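Long-range contact in putative transcriptional regulator (MarR/EmrR family) (Acinetobacter sp. ADP1, PDB 3NRV), which probably binds DNA as a dimeric transcription factor of the winged-helix MarR family and so regulates gene expression: residues A31-F36 with V110-A115. Residue numbers count along the deposited sequence, not the author numbering.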
# COMPACT_ATOMS: atom_id res chain seq x y z
N ALA C 31 -8.60 8.96 -7.11
CA ALA C 31 -8.03 10.22 -7.59
C ALA C 31 -7.28 10.04 -8.90
O ALA C 31 -7.54 10.75 -9.88
CB ALA C 31 -7.14 10.85 -6.53
N TYR C 32 -6.34 9.09 -8.92
CA TYR C 32 -5.55 8.84 -10.13
C TYR C 32 -6.40 8.33 -11.26
O TYR C 32 -6.16 8.68 -12.42
CB TYR C 32 -4.38 7.87 -9.85
CG TYR C 32 -3.26 8.58 -9.12
CD1 TYR C 32 -3.14 8.50 -7.75
CD2 TYR C 32 -2.35 9.37 -9.81
CE1 TYR C 32 -2.12 9.17 -7.07
CE2 TYR C 32 -1.34 10.05 -9.15
CZ TYR C 32 -1.23 9.96 -7.79
OH TYR C 32 -0.23 10.64 -7.14
N THR C 33 -7.38 7.51 -10.94
CA THR C 33 -8.23 6.97 -12.00
C THR C 33 -9.04 8.09 -12.66
O THR C 33 -9.13 8.15 -13.88
CB THR C 33 -9.17 5.87 -11.50
OG1 THR C 33 -8.40 4.69 -11.21
CG2 THR C 33 -10.19 5.51 -12.59
N GLN C 34 -9.59 8.98 -11.85
CA GLN C 34 -10.43 10.06 -12.38
C GLN C 34 -9.62 11.13 -13.08
O GLN C 34 -10.10 11.76 -14.03
CB GLN C 34 -11.27 10.67 -11.26
CG GLN C 34 -12.38 9.74 -10.78
CD GLN C 34 -13.33 10.38 -9.79
OE1 GLN C 34 -13.01 11.41 -9.19
NE2 GLN C 34 -14.50 9.78 -9.61
N LYS C 35 -8.40 11.36 -12.61
CA LYS C 35 -7.60 12.44 -13.14
C LYS C 35 -6.72 12.01 -14.31
O LYS C 35 -6.49 12.80 -15.23
CB LYS C 35 -6.76 13.06 -12.03
CG LYS C 35 -6.16 14.39 -12.39
CD LYS C 35 -5.91 15.20 -11.13
CE LYS C 35 -5.90 16.69 -11.42
NZ LYS C 35 -7.24 17.21 -11.85
N PHE C 36 -6.24 10.77 -14.29
CA PHE C 36 -5.19 10.36 -15.23
C PHE C 36 -5.50 9.07 -15.91
O PHE C 36 -4.74 8.62 -16.75
CB PHE C 36 -3.81 10.25 -14.53
CG PHE C 36 -3.28 11.58 -14.09
CD1 PHE C 36 -2.80 12.47 -15.04
CD2 PHE C 36 -3.33 11.96 -12.77
CE1 PHE C 36 -2.35 13.71 -14.66
CE2 PHE C 36 -2.89 13.20 -12.39
CZ PHE C 36 -2.40 14.08 -13.34
N VAL C 110 3.37 14.87 -16.04
CA VAL C 110 2.13 15.53 -15.64
C VAL C 110 1.52 15.03 -14.31
O VAL C 110 0.94 15.82 -13.57
CB VAL C 110 1.05 15.57 -16.78
CG1 VAL C 110 1.61 16.27 -18.03
CG2 VAL C 110 0.54 14.16 -17.12
N ALA C 111 1.64 13.74 -14.00
CA ALA C 111 1.01 13.21 -12.79
C ALA C 111 1.85 13.45 -11.54
O ALA C 111 1.32 13.42 -10.42
CB ALA C 111 0.70 11.72 -12.93
N SER C 112 3.15 13.68 -11.70
CA SER C 112 4.00 13.86 -10.53
C SER C 112 3.61 15.13 -9.76
O SER C 112 3.68 15.17 -8.53
CB SER C 112 5.49 13.85 -10.90
OG SER C 112 5.79 14.82 -11.88
N ASP C 113 3.15 16.16 -10.47
CA ASP C 113 2.68 17.38 -9.79
C ASP C 113 1.52 17.09 -8.84
O ASP C 113 1.44 17.64 -7.74
CB ASP C 113 2.23 18.40 -10.82
CG ASP C 113 3.32 18.72 -11.82
OD1 ASP C 113 4.46 18.94 -11.38
OD2 ASP C 113 3.03 18.74 -13.03
N PHE C 114 0.62 16.24 -9.29
CA PHE C 114 -0.53 15.81 -8.51
C PHE C 114 -0.07 14.99 -7.29
O PHE C 114 -0.57 15.19 -6.18
CB PHE C 114 -1.44 15.01 -9.42
CG PHE C 114 -2.73 14.57 -8.80
CD1 PHE C 114 -3.72 15.48 -8.46
CD2 PHE C 114 -2.99 13.22 -8.62
CE1 PHE C 114 -4.94 15.06 -7.93
CE2 PHE C 114 -4.21 12.78 -8.09
CZ PHE C 114 -5.18 13.71 -7.74
N ALA C 115 0.90 14.09 -7.49
CA ALA C 115 1.47 13.31 -6.40
C ALA C 115 2.10 14.23 -5.34
O ALA C 115 1.95 14.02 -4.13
CB ALA C 115 2.52 12.32 -6.94
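Start with Phe114. Its t chi1 sends the ring straight across the 11.5 Å between the two helix axes, and it lands as a knob in a hole made by Ala31, Tyr32, Lys35 and Phe36. Ala31 CB touches the ring's edge, 3.7 Å from Phe114 CZ, while Lys35, t at chi1 to chi3, lays CD over a face, 3.6 Å from the Phe114 ring centroid, in a CH-pi contact. Tyr32, in the m rotamer, starts out sideways, but its ring swings in to offer a face to the edge of Phe114: a T-shaped pair with centroids 5.2 Å apart and planes at 85°. Its far end goes to the neighbouring residue, with Tyr32 OH 3.2 Å from Ala115 CB.

In the MarR fold, an N-terminal helix and a long helix after the wing, here 13-36 and 102-122, flank the winged helix-turn-helix; segments 31-36 and 110-115 run roughly antiparallel, at 141°. Trp43 of helix 40-51 stacks on Tyr32 and touches Ala111 and Ala115, bringing the probable DNA-binding winged helix-turn-helix up against the aromatic cluster.

Phe36, also m, presents its ring edge to the Phe114 face in an offset edge-to-face pair, centroids 5.7 Å apart and planes at 63°. Ala111 CB sits almost squarely over the Phe36 ring, 3.8 Å from its centroid, where Phe36 CA and Ala111 CA come closest, at 7.2 Å, and Val110 CG2 meets Phe36 CE1 at 3.8 Å.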